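Ankyrin repeat and SAM domain-containing protein 4B (Mus musculus, PDB 5F3X) probably acts as a scaffold, its SAM domain and C-terminal PDZ-binding motif recruiting partner proteins into larger complexes. Local coordinates at residues 35-46 / 56-67. Residues are numbered along the deposited sequence; the frame is centred on the assembly and turned at random.
Sequences LEALLLCSDEDL and RKKVLSAIDKRK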
ATOM      1  N   LEU B  35      18.147   6.920  10.780  1.00 46.35           N
ATOM      2  CA  LEU B  35      18.140   5.508  10.411  1.00 43.24           C
ATOM      3  C   LEU B  35      19.275   5.206   9.445  1.00 50.55           C
ATOM      4  O   LEU B  35      19.819   4.096   9.450  1.00 56.29           O
ATOM      5  CB  LEU B  35      16.784   5.111   9.835  1.00 39.41           C
ATOM      6  CG  LEU B  35      16.556   3.750   9.172  1.00 41.27           C
ATOM      7  CD1 LEU B  35      15.075   3.359   9.119  1.00 38.56           C
ATOM      8  CD2 LEU B  35      17.107   3.783   7.742  1.00 47.22           C
ATOM      9  N   GLU B  36      19.649   6.182   8.617  1.00 51.25           N
ATOM     10  CA  GLU B  36      20.810   6.021   7.755  1.00 51.55           C
ATOM     11  C   GLU B  36      22.035   5.639   8.568  1.00 52.49           C
ATOM     12  O   GLU B  36      22.708   4.652   8.269  1.00 54.68           O
ATOM     13  CB  GLU B  36      21.064   7.316   6.988  1.00 53.88           C
ATOM     14  CG  GLU B  36      22.449   7.447   6.397  1.00 59.99           C
ATOM     15  CD  GLU B  36      22.514   8.444   5.241  1.00 71.24           C
ATOM     16  OE1 GLU B  36      23.640   8.747   4.764  1.00 73.21           O
ATOM     17  OE2 GLU B  36      21.435   8.928   4.801  1.00 78.55           O
ATOM     18  N   ALA B  37      22.338   6.427   9.604  1.00 50.17           N
ATOM     19  CA  ALA B  37      23.518   6.188  10.408  1.00 48.81           C
ATOM     20  C   ALA B  37      23.377   4.916  11.229  1.00 52.20           C
ATOM     21  O   ALA B  37      24.373   4.208  11.451  1.00 52.07           O
ATOM     22  CB  ALA B  37      23.783   7.382  11.321  1.00 48.55           C
ATOM     23  N   LEU B  38      22.156   4.608  11.675  1.00 53.21           N
ATOM     24  CA  LEU B  38      21.944   3.421  12.494  1.00 53.42           C
ATOM     25  C   LEU B  38      22.414   2.163  11.770  1.00 56.98           C
ATOM     26  O   LEU B  38      23.110   1.322  12.359  1.00 58.59           O
ATOM     27  CB  LEU B  38      20.471   3.314  12.881  1.00 49.99           C
ATOM     28  CG  LEU B  38      20.172   2.139  13.803  1.00 41.75           C
ATOM     29  CD1 LEU B  38      21.105   2.221  15.023  1.00 39.27           C
ATOM     30  CD2 LEU B  38      18.683   2.096  14.188  1.00 39.98           C
ATOM     31  N   LEU B  39      22.076   2.032  10.478  1.00 55.33           N
ATOM     32  CA  LEU B  39      22.477   0.845   9.727  1.00 57.48           C
ATOM     33  C   LEU B  39      23.985   0.773   9.509  1.00 55.63           C
ATOM     34  O   LEU B  39      24.497  -0.302   9.195  1.00 57.39           O
ATOM     35  CB  LEU B  39      21.751   0.775   8.376  1.00 61.23           C
ATOM     36  CG  LEU B  39      20.217   0.938   8.359  1.00 63.55           C
ATOM     37  CD1 LEU B  39      19.626   0.500   7.040  1.00 61.47           C
ATOM     38  CD2 LEU B  39      19.550   0.207   9.505  1.00 64.13           C
ATOM     39  N   LEU B  40      24.707   1.882   9.681  1.00 53.76           N
ATOM     40  CA  LEU B  40      26.172   1.911   9.647  1.00 51.12           C
ATOM     41  C   LEU B  40      26.819   1.524  10.982  1.00 50.22           C
ATOM     42  O   LEU B  40      28.049   1.624  11.120  1.00 43.58           O
ATOM     43  CB  LEU B  40      26.661   3.313   9.260  1.00 47.73           C
ATOM     44  CG  LEU B  40      26.406   3.903   7.875  1.00 45.24           C
ATOM     45  CD1 LEU B  40      27.143   5.251   7.743  1.00 45.78           C
ATOM     46  CD2 LEU B  40      26.852   2.948   6.795  1.00 40.86           C
ATOM     47  N   CYS B  41      26.021   1.151  11.984  1.00 53.17           N
ATOM     48  CA  CYS B  41      26.513   0.898  13.331  1.00 52.17           C
ATOM     49  C   CYS B  41      26.827  -0.576  13.556  1.00 50.93           C
ATOM     50  O   CYS B  41      26.096  -1.477  13.108  1.00 47.99           O
ATOM     51  CB  CYS B  41      25.504   1.374  14.377  1.00 49.53           C
ATOM     52  SG  CYS B  41      25.531   3.154  14.588  1.00 51.57           S
ATOM     53  N   SER B  42      27.918  -0.810  14.262  1.00 49.41           N
ATOM     54  CA  SER B  42      28.290  -2.156  14.645  1.00 49.17           C
ATOM     55  C   SER B  42      27.880  -2.416  16.084  1.00 49.73           C
ATOM     56  O   SER B  42      27.533  -1.498  16.841  1.00 44.75           O
ATOM     57  CB  SER B  42      29.795  -2.336  14.519  1.00 45.61           C
ATOM     58  OG  SER B  42      30.394  -1.526  15.514  1.00 47.17           O
ATOM     59  N   ASP B  43      28.036  -3.680  16.491  1.00 48.41           N
ATOM     60  CA  ASP B  43      27.919  -3.975  17.907  1.00 46.75           C
ATOM     61  C   ASP B  43      28.823  -3.058  18.729  1.00 47.44           C
ATOM     62  O   ASP B  43      28.407  -2.547  19.782  1.00 47.24           O
ATOM     63  CB  ASP B  43      28.237  -5.445  18.169  1.00 47.36           C
ATOM     64  CG  ASP B  43      27.977  -5.835  19.609  1.00 52.63           C
ATOM     65  OD1 ASP B  43      26.797  -6.044  19.956  1.00 55.41           O
ATOM     66  OD2 ASP B  43      28.936  -5.906  20.402  1.00 54.35           O
ATOM     67  N   GLU B  44      30.058  -2.800  18.256  1.00 47.73           N
ATOM     68  CA  GLU B  44      30.923  -1.976  19.096  1.00 51.12           C
ATOM     69  C   GLU B  44      30.515  -0.502  19.059  1.00 45.22           C
ATOM     70  O   GLU B  44      30.632   0.190  20.076  1.00 48.09           O
ATOM     71  CB  GLU B  44      32.399  -2.130  18.726  1.00 54.53           C
ATOM     72  CG  GLU B  44      33.306  -1.290  19.661  1.00 59.53           C
ATOM     73  CD  GLU B  44      34.791  -1.317  19.269  1.00 69.59           C
ATOM     74  OE1 GLU B  44      35.100  -1.680  18.106  1.00 73.76           O
ATOM     75  OE2 GLU B  44      35.649  -0.954  20.116  1.00 71.52           O
ATOM     76  N   ASP B  45      30.002  -0.015  17.928  1.00 82.91           N
ATOM     77  CA  ASP B  45      29.439   1.332  17.899  1.00 71.71           C
ATOM     78  C   ASP B  45      28.358   1.497  18.965  1.00 67.02           C
ATOM     79  O   ASP B  45      28.329   2.501  19.690  1.00 68.55           O
ATOM     80  CB  ASP B  45      28.874   1.627  16.510  1.00 70.28           C
ATOM     81  CG  ASP B  45      29.953   1.931  15.491  1.00 74.32           C
ATOM     82  OD1 ASP B  45      30.828   2.778  15.776  1.00 76.10           O
ATOM     83  OD2 ASP B  45      29.936   1.307  14.407  1.00 75.35           O
ATOM     84  N   LEU B  46      27.468   0.502  19.090  1.00 59.10           N
ATOM     85  CA  LEU B  46      26.363   0.626  20.031  1.00 57.48           C
ATOM     86  C   LEU B  46      26.807   0.410  21.471  1.00 62.14           C
ATOM     87  O   LEU B  46      26.150   0.904  22.399  1.00 64.05           O
ATOM     88  CB  LEU B  46      25.243  -0.350  19.667  1.00 53.43           C
ATOM     89  CG  LEU B  46      24.613  -0.114  18.289  1.00 52.94           C
ATOM     90  CD1 LEU B  46      23.690  -1.248  17.904  1.00 42.22           C
ATOM     91  CD2 LEU B  46      23.923   1.259  18.223  1.00 43.84           C
ATOM     92  N   ARG B  56      21.159  -4.388  22.164  1.00 54.09           N
ATOM     93  CA  ARG B  56      22.090  -4.425  21.039  1.00 49.79           C
ATOM     94  C   ARG B  56      21.716  -5.541  20.079  1.00 49.82           C
ATOM     95  O   ARG B  56      21.596  -5.318  18.871  1.00 49.34           O
ATOM     96  CB  ARG B  56      23.519  -4.609  21.543  1.00 49.22           C
ATOM     97  CG  ARG B  56      24.412  -3.408  21.362  1.00 47.94           C
ATOM     98  CD  ARG B  56      25.498  -3.362  22.422  1.00 48.08           C
ATOM     99  NE  ARG B  56      26.224  -4.628  22.567  1.00 48.32           N
ATOM    100  CZ  ARG B  56      26.719  -5.056  23.723  1.00 49.91           C
ATOM    101  NH1 ARG B  56      26.556  -4.318  24.806  1.00 48.46           N
ATOM    102  NH2 ARG B  56      27.362  -6.219  23.809  1.00 53.96           N
ATOM    103  N   LYS B  57      21.490  -6.751  20.613  1.00 51.17           N
ATOM    104  CA  LYS B  57      21.128  -7.886  19.768  1.00 50.65           C
ATOM    105  C   LYS B  57      19.806  -7.641  19.045  1.00 54.05           C
ATOM    106  O   LYS B  57      19.688  -7.928  17.851  1.00 56.80           O
ATOM    107  CB  LYS B  57      21.064  -9.155  20.607  1.00 53.24           C
ATOM    108  CG  LYS B  57      22.375  -9.531  21.324  1.00 58.46           C
ATOM    109  CD  LYS B  57      23.535  -9.837  20.366  1.00 59.18           C
ATOM    110  CE  LYS B  57      24.493  -8.634  20.156  1.00 53.66           C
ATOM    111  NZ  LYS B  57      25.195  -8.713  18.852  1.00 54.41           N
ATOM    112  N   LYS B  58      18.807  -7.089  19.740  1.00 52.60           N
ATOM    113  CA  LYS B  58      17.522  -6.834  19.095  1.00 49.91           C
ATOM    114  C   LYS B  58      17.662  -5.800  17.990  1.00 48.76           C
ATOM    115  O   LYS B  58      17.153  -5.995  16.882  1.00 51.18           O
ATOM    116  CB  LYS B  58      16.479  -6.394  20.128  1.00 53.31           C
ATOM    117  CG  LYS B  58      15.877  -7.560  20.926  1.00 56.01           C
ATOM    118  CD  LYS B  58      15.341  -7.130  22.286  1.00 54.44           C
ATOM    119  CE  LYS B  58      14.819  -8.347  23.040  1.00 56.48           C
ATOM    120  NZ  LYS B  58      14.037  -7.958  24.258  1.00 59.26           N
ATOM    121  N   VAL B  59      18.360  -4.695  18.270  1.00 48.13           N
ATOM    122  CA  VAL B  59      18.618  -3.687  17.236  1.00 46.96           C
ATOM    123  C   VAL B  59      19.335  -4.310  16.040  1.00 46.08           C
ATOM    124  O   VAL B  59      18.933  -4.116  14.891  1.00 46.08           O
ATOM    125  CB  VAL B  59      19.428  -2.505  17.799  1.00 47.23           C
ATOM    126  CG1 VAL B  59      19.646  -1.512  16.741  1.00 50.36           C
ATOM    127  CG2 VAL B  59      18.690  -1.812  18.895  1.00 48.94           C
ATOM    128  N   LEU B  60      20.419  -5.059  16.282  1.00 48.16           N
ATOM    129  CA  LEU B  60      21.197  -5.505  15.132  1.00 50.79           C
ATOM    130  C   LEU B  60      20.467  -6.590  14.368  1.00 51.40           C
ATOM    131  O   LEU B  60      20.573  -6.660  13.139  1.00 52.63           O
ATOM    132  CB  LEU B  60      22.601  -5.959  15.540  1.00 46.73           C
ATOM    133  CG  LEU B  60      23.497  -4.846  16.121  1.00 47.53           C
ATOM    134  CD1 LEU B  60      24.367  -5.317  17.297  1.00 49.81           C
ATOM    135  CD2 LEU B  60      24.336  -4.204  15.043  1.00 46.13           C
ATOM    136  N   SER B  61      19.687  -7.406  15.066  1.00 53.33           N
ATOM    137  CA  SER B  61      18.827  -8.357  14.380  1.00 55.25           C
ATOM    138  C   SER B  61      17.897  -7.631  13.423  1.00 58.97           C
ATOM    139  O   SER B  61      17.788  -7.998  12.248  1.00 63.96           O
ATOM    140  CB  SER B  61      18.037  -9.162  15.406  1.00 57.75           C
ATOM    141  OG  SER B  61      16.993  -9.907  14.809  1.00 60.71           O
ATOM    142  N   ALA B  62      17.245  -6.570  13.908  1.00 54.10           N
ATOM    143  CA  ALA B  62      16.295  -5.821  13.092  1.00 50.66           C
ATOM    144  C   ALA B  62      16.985  -5.134  11.926  1.00 55.17           C
ATOM    145  O   ALA B  62      16.439  -5.081  10.816  1.00 60.94           O
ATOM    146  CB  ALA B  62      15.565  -4.791  13.952  1.00 44.62           C
ATOM    147  N   ILE B  63      18.177  -4.578  12.168  1.00 53.19           N
ATOM    148  CA  ILE B  63      18.942  -3.922  11.115  1.00 51.97           C
ATOM    149  C   ILE B  63      19.301  -4.916  10.026  1.00 55.34           C
ATOM    150  O   ILE B  63      19.305  -4.595   8.834  1.00 60.19           O
ATOM    151  CB  ILE B  63      20.199  -3.274  11.722  1.00 50.63           C
ATOM    152  CG1 ILE B  63      19.808  -2.065  12.572  1.00 55.11           C
ATOM    153  CG2 ILE B  63      21.221  -2.898  10.637  1.00 46.51           C
ATOM    154  CD1 ILE B  63      20.875  -1.687  13.589  1.00 55.75           C
ATOM    155  N   ASP B  64      19.614  -6.136  10.419  1.00 58.90           N
ATOM    156  CA  ASP B  64      20.095  -7.099   9.450  1.00 66.34           C
ATOM    157  C   ASP B  64      18.948  -7.685   8.631  1.00 65.89           C
ATOM    158  O   ASP B  64      19.092  -7.898   7.418  1.00 66.92           O
ATOM    159  CB  ASP B  64      20.875  -8.186  10.171  1.00 73.91           C
ATOM    160  CG  ASP B  64      21.222  -9.323   9.267  1.00 84.67           C
ATOM    161  OD1 ASP B  64      22.222  -9.190   8.521  1.00 90.04           O
ATOM    162  OD2 ASP B  64      20.468 -10.330   9.286  1.00 86.30           O
ATOM    163  N   LYS B  65      17.813  -7.953   9.279  1.00 61.19           N
ATOM    164  CA  LYS B  65      16.613  -8.349   8.554  1.00 61.24           C
ATOM    165  C   LYS B  65      16.259  -7.320   7.488  1.00 63.22           C
ATOM    166  O   LYS B  65      15.946  -7.676   6.348  1.00 69.84           O
ATOM    167  CB  LYS B  65      15.450  -8.533   9.536  1.00 55.91           C
ATOM    168  CG  LYS B  65      15.699  -9.588  10.583  1.00 53.36           C
ATOM    169  CD  LYS B  65      14.439 -10.142  11.216  1.00 54.22           C
ATOM    170  CE  LYS B  65      14.799 -11.456  11.943  1.00 63.30           C
ATOM    171  NZ  LYS B  65      13.646 -12.314  12.401  1.00 66.54           N
ATOM    172  N   ARG B  66      16.324  -6.032   7.842  1.00 57.58           N
ATOM    173  CA  ARG B  66      15.987  -4.961   6.905  1.00 55.18           C
ATOM    174  C   ARG B  66      17.000  -4.848   5.771  1.00 56.98           C
ATOM    175  O   ARG B  66      16.614  -4.632   4.621  1.00 51.41           O
ATOM    176  CB  ARG B  66      15.892  -3.625   7.644  1.00 53.71           C
ATOM    177  CG  ARG B  66      15.710  -2.371   6.732  1.00 54.16           C
ATOM    178  CD  ARG B  66      15.597  -1.107   7.597  1.00 50.45           C
ATOM    179  NE  ARG B  66      15.168   0.121   6.919  1.00 52.26           N
ATOM    180  CZ  ARG B  66      13.897   0.447   6.722  1.00 52.20           C
ATOM    181  NH1 ARG B  66      12.933  -0.380   7.109  1.00 51.01           N
ATOM    182  NH2 ARG B  66      13.586   1.580   6.130  1.00 54.24           N
ATOM    183  N   LYS B  67      18.297  -4.913   6.080  1.00 50.65           N
ATOM    184  CA  LYS B  67      19.308  -4.833   5.027  1.00 66.07           C
ATOM    185  C   LYS B  67      19.118  -5.957   4.015  1.00 66.02           C
ATOM    186  O   LYS B  67      19.316  -5.765   2.805  1.00 67.75           O
ATOM    187  CB  LYS B  67      20.715  -4.908   5.625  1.00 66.02           C
ATOM    188  CG  LYS B  67      21.204  -3.654   6.324  1.00 66.35           C
ATOM    189  CD  LYS B  67      22.736  -3.622   6.337  1.00 69.60           C
ATOM    190  CE  LYS B  67      23.288  -2.916   7.571  1.00 70.71           C
ATOM    191  NZ  LYS B  67      24.565  -3.580   8.066  1.00 74.07           N
TER
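Asp43 and Arg56 form a salt bridge in which NE of Arg56 donates to OD1 of Asp43 at 3.0 Å, nearly straight at 169°. The acceptor lies in the guanidinium plane, at its edge, whereas the donor stands above the carboxylate plane; the two planes are turned 72° apart. NZ of Lys57 adds a weak bond to the same OD1 at 3.3 Å, so one oxygen answers two cations. With CG placed opposite its own backbone N, the Asp43 carboxylate reaches the long helix, while OD2 bonds weakly to Gln47. Arg56 also gives NH1 to the carbonyl of Met51, and its CG packs against Leu46 CB at 3.6 Å. A leucine in place of Arg56 would probably leave Asp43 OD1 with just the weak lysine bond, and Met51 O without this donor. Further along, Leu46 CD1 meets Leu60 CG tip to tip at 4.0 Å. The Leu39 and Ile63 side chains slide past each other in opposite directions, CD2 of Leu39 3.7 Å from CG2 of Ile63. Leu38 CG lies 3.9 Å from Ile63 CD1. Leu35 CD1 sits over one face of the Arg66 guanidinium, whose NH1 pairs with an acidic side chain of another protein's chain. Ser42 OG accepts from Asp45 N, and Asp45 OD2 from Ser42 N, a capping box starting helix 43-48. The axes of 35-39 and 56-67 cross at -101°, short helices packed on the long C-terminal helix as in the SAM-domain bundle.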